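Local atomic coordinates of serine acetyltransferase (Entamoeba histolytica, PDB entry 3P1B), a protein that probably catalyses acetyl transfer to the hydroxyl group of L-serine, giving the O-acetylserine from which cysteine is made. Residues 137-142 with 153-158; 170-175 with 190-195. All blocks are in the same frame, centred on the assembly; numbering follows the deposited sequence.

Overall arrangement
Contact 1 comes first along the chain and contact 2 follows it, their centres about 14 Å apart. Contact 1 pairs helices 129-145 and 151-163, the last two helices before the chain enters the left-handed parallel beta-helix of the hexapeptide-repeat family. Contact 2 lies in that beta-helix and joins strands 172-173 and 192-193 of successive coils. Within the chain, 172-173 is the outermost strand of its sheet, and segment 137-142 packs against this end, its side chains bonding to backbone atoms of segment 170-175. The two contacts therefore meet where the helical part of the subunit passes into the beta-helix, one on each side of the junction.

Contact 1: 137-142 with 153-158; sequences YRIAHV and REMMES
Met156 lays its thioether against the backbone of Tyr137, with SD 3.6 Å from Tyr137 CA, while the terminal CE turns along the neighbouring CB. The chain is folded at chi2 (-47°) and chi3 (-64°), and this double bend keeps the sulfur and methyl close to the facing helix. The same sulfur also touches the methyl of Ala140, a turn further along that helix, SD to Ala140 CB being 3.7 Å. Ala140 projects straight at the opposite helix, its small side chain fitting a place shared by two methionines. Met155 reaches the same methyl at about a right angle to the Met156 sulfur, CE lying 4.0 Å from Ala140 CB and 4.2 Å from the branch methyl CG2 of Ile139. Flexible, unbranched methionine suits such a seam, since it can follow the relief of a helix surface. No hydrogen bond crosses this buried, apolar interface.

The short helical segments run antiparallel, their axes 9.5 Å apart. On the far side of 153-158, Arg153 grips Glu157 side-on, NE and NH2 both donating to OE2. Arg153 NH1 also bonds Tyr128 OH of a second subunit, and from another side of the helix Glu154 forms a salt bridge with Arg126 of that subunit. Tyr137 has CG anti to its own N (chi1 159°), which carries the ring away from the methionines; its OH bonds to Ala171 and Ile173, and Arg138 reaches Ile173 and Lys174, tying the helix to the beta-helix end. Ile139 packs on helices 37-46 and 83-114, while Pro169 touches Ala140 and Met156 just ahead of strand 172-173.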
ATOM      1  N   TYR A 137     -14.042   0.200  -8.883  1.00 15.35           N
ATOM      2  CA  TYR A 137     -15.098   0.829  -8.149  1.00 18.46           C
ATOM      3  C   TYR A 137     -16.412   0.979  -8.937  1.00 18.86           C
ATOM      4  O   TYR A 137     -17.481   0.723  -8.362  1.00 17.24           O
ATOM      5  CB  TYR A 137     -14.680   2.214  -7.704  1.00 15.64           C
ATOM      6  CG  TYR A 137     -15.920   3.045  -7.406  1.00 18.88           C
ATOM      7  CD1 TYR A 137     -16.732   2.734  -6.279  1.00 16.82           C
ATOM      8  CD2 TYR A 137     -16.343   4.033  -8.313  1.00 16.05           C
ATOM      9  CE1 TYR A 137     -17.941   3.458  -6.051  1.00 16.81           C
ATOM     10  CE2 TYR A 137     -17.597   4.740  -8.116  1.00 11.03           C
ATOM     11  CZ  TYR A 137     -18.335   4.447  -6.988  1.00 16.69           C
ATOM     12  OH  TYR A 137     -19.498   5.150  -6.800  1.00 16.65           O
ATOM     13  N   ARG A 138     -16.339   1.487 -10.178  1.00 19.20           N
ATOM     14  CA  ARG A 138     -17.563   1.701 -10.933  1.00 20.15           C
ATOM     15  C   ARG A 138     -18.309   0.372 -11.168  1.00 20.83           C
ATOM     16  O   ARG A 138     -19.581   0.365 -11.065  1.00 21.85           O
ATOM     17  CB  ARG A 138     -17.277   2.558 -12.186  1.00 19.93           C
ATOM     18  CG  ARG A 138     -16.802   3.925 -11.847  1.00 18.02           C
ATOM     19  CD  ARG A 138     -17.077   4.881 -13.026  1.00 20.26           C
ATOM     20  NE  ARG A 138     -16.496   6.162 -12.740  1.00 15.81           N
ATOM     21  CZ  ARG A 138     -17.044   7.058 -11.954  1.00 19.62           C
ATOM     22  NH1 ARG A 138     -18.215   6.820 -11.332  1.00 21.51           N
ATOM     23  NH2 ARG A 138     -16.393   8.195 -11.793  1.00 13.50           N
ATOM     24  N   ILE A 139     -17.569  -0.727 -11.377  1.00 20.29           N
ATOM     25  CA  ILE A 139     -18.118  -2.094 -11.454  1.00 20.05           C
ATOM     26  C   ILE A 139     -18.644  -2.610 -10.077  1.00 21.34           C
ATOM     27  O   ILE A 139     -19.806  -2.982  -9.968  1.00 21.26           O
ATOM     28  CB  ILE A 139     -17.179  -3.079 -12.226  1.00 20.43           C
ATOM     29  CG1 ILE A 139     -17.083  -2.653 -13.700  1.00 23.25           C
ATOM     30  CG2 ILE A 139     -17.555  -4.561 -12.028  1.00 18.52           C
ATOM     31  CD1 ILE A 139     -18.443  -2.563 -14.347  1.00 28.60           C
ATOM     32  N   ALA A 140     -17.805  -2.589  -9.039  1.00 19.64           N
ATOM     33  CA  ALA A 140     -18.225  -2.936  -7.674  1.00 19.31           C
ATOM     34  C   ALA A 140     -19.483  -2.154  -7.175  1.00 19.15           C
ATOM     35  O   ALA A 140     -20.351  -2.736  -6.540  1.00 19.02           O
ATOM     36  CB  ALA A 140     -17.031  -2.828  -6.706  1.00 17.90           C
ATOM     37  N   HIS A 141     -19.580  -0.858  -7.496  1.00 18.01           N
ATOM     38  CA  HIS A 141     -20.775  -0.103  -7.215  1.00 18.56           C
ATOM     39  C   HIS A 141     -22.092  -0.684  -7.817  1.00 19.57           C
ATOM     40  O   HIS A 141     -23.113  -0.709  -7.135  1.00 21.31           O
ATOM     41  CB  HIS A 141     -20.566   1.377  -7.501  1.00 19.97           C
ATOM     42  CG  HIS A 141     -21.703   2.209  -7.054  1.00 12.26           C
ATOM     43  ND1 HIS A 141     -21.922   2.535  -5.730  1.00 22.29           N
ATOM     44  CD2 HIS A 141     -22.714   2.762  -7.766  1.00 19.53           C
ATOM     45  CE1 HIS A 141     -23.000   3.298  -5.653  1.00 19.20           C
ATOM     46  NE2 HIS A 141     -23.468   3.489  -6.880  1.00 22.84           N
ATOM     47  N   VAL A 142     -22.063  -1.186  -9.054  1.00 19.49           N
ATOM     48  CA  VAL A 142     -23.268  -1.770  -9.676  1.00 21.51           C
ATOM     49  C   VAL A 142     -23.674  -2.958  -8.789  1.00 21.82           C
ATOM     50  O   VAL A 142     -24.856  -3.157  -8.470  1.00 22.38           O
ATOM     51  CB  VAL A 142     -22.935  -2.222 -11.165  1.00 20.83           C
ATOM     52  CG1 VAL A 142     -24.090  -3.013 -11.895  1.00 18.12           C
ATOM     53  CG2 VAL A 142     -22.643  -0.970 -11.986  1.00 20.72           C
ATOM     54  N   ARG A 153     -17.311  -5.847  -1.674  1.00 20.05           N
ATOM     55  CA  ARG A 153     -16.300  -5.350  -0.727  1.00 18.46           C
ATOM     56  C   ARG A 153     -14.938  -6.023  -0.984  1.00 18.91           C
ATOM     57  O   ARG A 153     -13.925  -5.362  -0.849  1.00 14.19           O
ATOM     58  CB  ARG A 153     -16.743  -5.599   0.696  1.00 20.24           C
ATOM     59  CG  ARG A 153     -15.735  -5.097   1.699  1.00 22.06           C
ATOM     60  CD  ARG A 153     -15.792  -3.537   1.861  1.00 27.58           C
ATOM     61  NE  ARG A 153     -14.648  -3.116   2.674  1.00 32.08           N
ATOM     62  CZ  ARG A 153     -14.732  -2.969   3.990  1.00 30.85           C
ATOM     63  NH1 ARG A 153     -15.910  -3.190   4.575  1.00 22.83           N
ATOM     64  NH2 ARG A 153     -13.671  -2.611   4.705  1.00 31.42           N
ATOM     65  N   GLU A 154     -14.924  -7.291  -1.416  1.00 17.98           N
ATOM     66  CA  GLU A 154     -13.690  -8.063  -1.618  1.00 21.92           C
ATOM     67  C   GLU A 154     -12.936  -7.591  -2.872  1.00 22.39           C
ATOM     68  O   GLU A 154     -11.694  -7.477  -2.846  1.00 21.13           O
ATOM     69  CB  GLU A 154     -13.966  -9.578  -1.758  1.00 22.78           C
ATOM     70  CG  GLU A 154     -12.763 -10.517  -2.075  1.00 29.66           C
ATOM     71  CD  GLU A 154     -13.144 -12.012  -2.019  1.00 32.88           C
ATOM     72  OE1 GLU A 154     -13.565 -12.592  -3.039  1.00 40.02           O
ATOM     73  OE2 GLU A 154     -13.017 -12.636  -0.964  1.00 36.80           O
ATOM     74  N   MET A 155     -13.694  -7.282  -3.937  1.00 20.08           N
ATOM     75  CA  MET A 155     -13.113  -6.505  -5.075  1.00 22.50           C
ATOM     76  C   MET A 155     -12.320  -5.262  -4.691  1.00 20.94           C
ATOM     77  O   MET A 155     -11.183  -5.101  -5.160  1.00 22.38           O
ATOM     78  CB  MET A 155     -14.191  -6.051  -6.094  1.00 20.27           C
ATOM     79  CG  MET A 155     -15.018  -7.168  -6.634  1.00 23.82           C
ATOM     80  SD  MET A 155     -16.086  -6.706  -8.055  1.00 28.85           S
ATOM     81  CE  MET A 155     -15.019  -5.561  -8.794  1.00 12.72           C
ATOM     82  N   MET A 156     -12.915  -4.375  -3.900  1.00 19.97           N
ATOM     83  CA  MET A 156     -12.337  -3.124  -3.496  1.00 20.90           C
ATOM     84  C   MET A 156     -11.168  -3.382  -2.519  1.00 20.60           C
ATOM     85  O   MET A 156     -10.258  -2.578  -2.420  1.00 20.43           O
ATOM     86  CB  MET A 156     -13.404  -2.209  -2.894  1.00 19.03           C
ATOM     87  CG  MET A 156     -14.532  -1.881  -3.945  1.00 18.66           C
ATOM     88  SD  MET A 156     -13.869  -1.410  -5.550  1.00 20.17           S
ATOM     89  CE  MET A 156     -13.078   0.081  -4.960  1.00 15.91           C
ATOM     90  N   GLU A 157     -11.230  -4.500  -1.797  1.00 20.12           N
ATOM     91  CA  GLU A 157     -10.072  -4.912  -1.006  1.00 20.78           C
ATOM     92  C   GLU A 157      -8.857  -5.321  -1.900  1.00 20.53           C
ATOM     93  O   GLU A 157      -7.685  -5.173  -1.504  1.00 22.30           O
ATOM     94  CB  GLU A 157     -10.445  -5.944   0.084  1.00 20.84           C
ATOM     95  CG  GLU A 157     -11.261  -5.388   1.230  1.00 21.70           C
ATOM     96  CD  GLU A 157     -10.634  -4.183   1.935  1.00 26.24           C
ATOM     97  OE1 GLU A 157      -9.397  -4.008   1.883  1.00 22.07           O
ATOM     98  OE2 GLU A 157     -11.389  -3.412   2.557  1.00 26.31           O
ATOM     99  N   SER A 158      -9.110  -5.809  -3.107  1.00 22.44           N
ATOM    100  CA  SER A 158      -8.045  -5.954  -4.101  1.00 21.93           C
ATOM    101  C   SER A 158      -7.479  -4.555  -4.458  1.00 22.30           C
ATOM    102  O   SER A 158      -6.263  -4.327  -4.364  1.00 22.56           O
ATOM    103  CB  SER A 158      -8.510  -6.752  -5.297  1.00 23.16           C
ATOM    104  OG  SER A 158      -8.539  -8.128  -4.998  1.00 25.86           O
TER

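Contact 2: 170-175 with 190-195; sequences GASIKG and TAIIGE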
ATOM      1  N   GLY A 170     -20.314   1.192  -1.864  1.00 22.21           N
ATOM      2  CA  GLY A 170     -21.661   1.789  -1.766  1.00 21.96           C
ATOM      3  C   GLY A 170     -21.594   3.297  -1.952  1.00 20.73           C
ATOM      4  O   GLY A 170     -22.623   4.000  -2.073  1.00 22.67           O
ATOM      5  N   ALA A 171     -20.368   3.802  -1.933  1.00 19.15           N
ATOM      6  CA  ALA A 171     -20.131   5.206  -2.217  1.00 18.02           C
ATOM      7  C   ALA A 171     -20.719   5.588  -3.554  1.00 18.63           C
ATOM      8  O   ALA A 171     -20.664   4.818  -4.466  1.00 16.78           O
ATOM      9  CB  ALA A 171     -18.645   5.540  -2.204  1.00 19.57           C
ATOM     10  N   SER A 172     -21.312   6.780  -3.670  1.00 18.81           N
ATOM     11  CA  SER A 172     -21.901   7.148  -4.979  1.00 20.28           C
ATOM     12  C   SER A 172     -21.055   8.284  -5.555  1.00 19.89           C
ATOM     13  O   SER A 172     -20.893   9.339  -4.911  1.00 21.54           O
ATOM     14  CB  SER A 172     -23.389   7.482  -4.809  1.00 20.28           C
ATOM     15  OG  SER A 172     -23.823   8.438  -5.735  1.00 23.63           O
ATOM     16  N   ILE A 173     -20.369   8.001  -6.663  1.00 21.02           N
ATOM     17  CA  ILE A 173     -19.468   9.001  -7.263  1.00 19.99           C
ATOM     18  C   ILE A 173     -19.744   9.301  -8.738  1.00 19.43           C
ATOM     19  O   ILE A 173     -19.786   8.391  -9.572  1.00 19.38           O
ATOM     20  CB  ILE A 173     -17.992   8.622  -7.067  1.00 20.98           C
ATOM     21  CG1 ILE A 173     -17.728   8.180  -5.622  1.00 20.28           C
ATOM     22  CG2 ILE A 173     -17.059   9.828  -7.320  1.00 20.70           C
ATOM     23  CD1 ILE A 173     -16.368   7.588  -5.505  1.00 18.77           C
ATOM     24  N   LYS A 174     -19.900  10.567  -9.075  1.00 20.15           N
ATOM     25  CA  LYS A 174     -20.193  10.929 -10.476  1.00 22.23           C
ATOM     26  C   LYS A 174     -18.886  11.008 -11.295  1.00 22.60           C
ATOM     27  O   LYS A 174     -17.864  10.610 -10.775  1.00 22.65           O
ATOM     28  CB  LYS A 174     -20.980  12.217 -10.516  1.00 23.29           C
ATOM     29  CG  LYS A 174     -22.472  12.010 -10.284  1.00 24.06           C
ATOM     30  CD  LYS A 174     -23.082  13.372  -9.868  1.00 23.23           C
ATOM     31  CE  LYS A 174     -24.656  13.315  -9.756  1.00 30.23           C
ATOM     32  NZ  LYS A 174     -25.209  14.526  -9.068  1.00 33.20           N
ATOM     33  N   GLY A 175     -18.948  11.463 -12.569  1.00 22.08           N
ATOM     34  CA  GLY A 175     -17.799  11.564 -13.436  1.00 20.77           C
ATOM     35  C   GLY A 175     -16.845  12.724 -13.268  1.00 19.48           C
ATOM     36  O   GLY A 175     -16.860  13.430 -12.258  1.00 19.04           O
ATOM     37  N   THR A 190     -21.554   5.405   2.541  1.00 20.91           N
ATOM     38  CA  THR A 190     -22.684   6.270   2.241  1.00 23.11           C
ATOM     39  C   THR A 190     -22.209   7.624   1.740  1.00 23.57           C
ATOM     40  O   THR A 190     -22.984   8.589   1.664  1.00 24.10           O
ATOM     41  CB  THR A 190     -23.695   6.433   3.438  1.00 21.30           C
ATOM     42  OG1 THR A 190     -23.151   7.251   4.494  1.00 21.32           O
ATOM     43  CG2 THR A 190     -24.104   5.076   3.972  1.00 22.97           C
ATOM     44  N   ALA A 191     -20.927   7.682   1.368  1.00 23.79           N
ATOM     45  CA  ALA A 191     -20.367   8.897   0.750  1.00 22.36           C
ATOM     46  C   ALA A 191     -21.108   9.221  -0.567  1.00 19.70           C
ATOM     47  O   ALA A 191     -21.466   8.335  -1.335  1.00 22.01           O
ATOM     48  CB  ALA A 191     -18.878   8.691   0.450  1.00 21.06           C
ATOM     49  N   ILE A 192     -21.383  10.507  -0.820  1.00 21.11           N
ATOM     50  CA  ILE A 192     -21.940  10.879  -2.141  1.00 22.10           C
ATOM     51  C   ILE A 192     -21.019  11.974  -2.669  1.00 22.96           C
ATOM     52  O   ILE A 192     -20.747  12.881  -1.934  1.00 21.53           O
ATOM     53  CB  ILE A 192     -23.398  11.388  -1.996  1.00 24.76           C
ATOM     54  CG1 ILE A 192     -24.333  10.182  -1.827  1.00 23.69           C
ATOM     55  CG2 ILE A 192     -23.825  12.268  -3.189  1.00 21.65           C
ATOM     56  CD1 ILE A 192     -25.663  10.569  -1.258  1.00 25.20           C
ATOM     57  N   ILE A 193     -20.478  11.832  -3.878  1.00 22.57           N
ATOM     58  CA  ILE A 193     -19.518  12.805  -4.419  1.00 21.24           C
ATOM     59  C   ILE A 193     -20.026  13.229  -5.821  1.00 21.61           C
ATOM     60  O   ILE A 193     -20.342  12.414  -6.654  1.00 21.87           O
ATOM     61  CB  ILE A 193     -18.019  12.247  -4.535  1.00 21.68           C
ATOM     62  CG1 ILE A 193     -17.463  11.754  -3.161  1.00 15.74           C
ATOM     63  CG2 ILE A 193     -17.111  13.352  -5.079  1.00 19.89           C
ATOM     64  CD1 ILE A 193     -16.129  10.825  -3.248  1.00 17.16           C
ATOM     65  N   GLY A 194     -20.099  14.530  -6.052  1.00 22.17           N
ATOM     66  CA  GLY A 194     -20.610  15.033  -7.320  1.00 22.69           C
ATOM     67  C   GLY A 194     -19.544  15.092  -8.400  1.00 23.28           C
ATOM     68  O   GLY A 194     -18.524  14.402  -8.330  1.00 22.29           O
ATOM     69  N   GLU A 195     -19.759  15.965  -9.385  1.00 23.44           N
ATOM     70  CA  GLU A 195     -18.953  15.938 -10.637  1.00 23.06           C
ATOM     71  C   GLU A 195     -17.635  16.660 -10.419  1.00 23.07           C
ATOM     72  O   GLU A 195     -17.572  17.517  -9.589  1.00 21.46           O
ATOM     73  CB  GLU A 195     -19.733  16.698 -11.725  1.00 23.28           C
ATOM     74  CG  GLU A 195     -19.286  16.357 -13.129  1.00 24.88           C
ATOM     75  CD  GLU A 195     -19.773  15.012 -13.579  1.00 28.41           C
ATOM     76  OE1 GLU A 195     -19.200  14.458 -14.551  1.00 25.45           O
ATOM     77  OE2 GLU A 195     -20.719  14.489 -12.964  1.00 33.73           O
TER
HETATM   78  O   HOH W   1     -23.577   6.345  -1.395  1.00 22.61           O
HETATM   79  O   HOH W   2     -22.963  10.826  -6.681  1.00 29.02           O
HETATM   80  O   HOH W   3     -16.047  13.646  -9.710  1.00 21.97           O
HETATM   81  O   HOH W   4     -21.569  11.690 -14.380  1.00 29.85           O
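The flat carboxylate of Glu195 lies with one face over the carbonyl of Gly175, the two planes turned only about 15° from each other; Glu195 OE1 comes within 3.2 Å of Gly175 C. Glycine suits this place because it has no side chain to hold the carboxylate off. The water that joins OE2 to Gly175 N lies at the carboxylate's edge, close to its plane, and Lys174 CB, on the same side as Gly175, is near the rim, 3.4 Å from Glu195 OE2. The Glu195 chain, bent at chi2 (75°), folds back toward 174-175 and crosses the extended Lys174 side chain at about a right angle, leaving Lys174 NZ 5.9 Å from Glu195 OE2.

Between the backbones run three hydrogen bonds of a parallel ladder. Ser172 N donates to Ala191 O (2.8 Å) almost straight, Ile193 N returns to Ser172 O (2.7 Å), and Lys174 N meets Ile193 O (3.1 Å). Residues thus pair with their equivalents in the next coil: Ala171 with Ala191, Ser172 with Ile192, Ile173 with Ile193. Ile173 and Ile193 lie side by side, pointing the same way, with Ile173 CG2 3.8 Å from Ile193 CB. The two branched isoleucines pack into the beta-helix interior, where Ile193 also touches Ile187 and Phe177. A water joins Ser172 OG to Ile193 O, and others bridge Gly170 O to Ala191 O and Gly175 O to Gly194 O.

The chemistry is divided accordingly: Ile173 and Ile193 stack on the inner face, backbone amides join coil to coil, and the outer face is mixed, with Ser172 and its water beside exposed Ile192. Such a division, with Ile-Gly at 193-194, is consistent with a hexapeptide repeat. Lys174 and Glu195, their charged ends not in contact, probably attract each other only weakly.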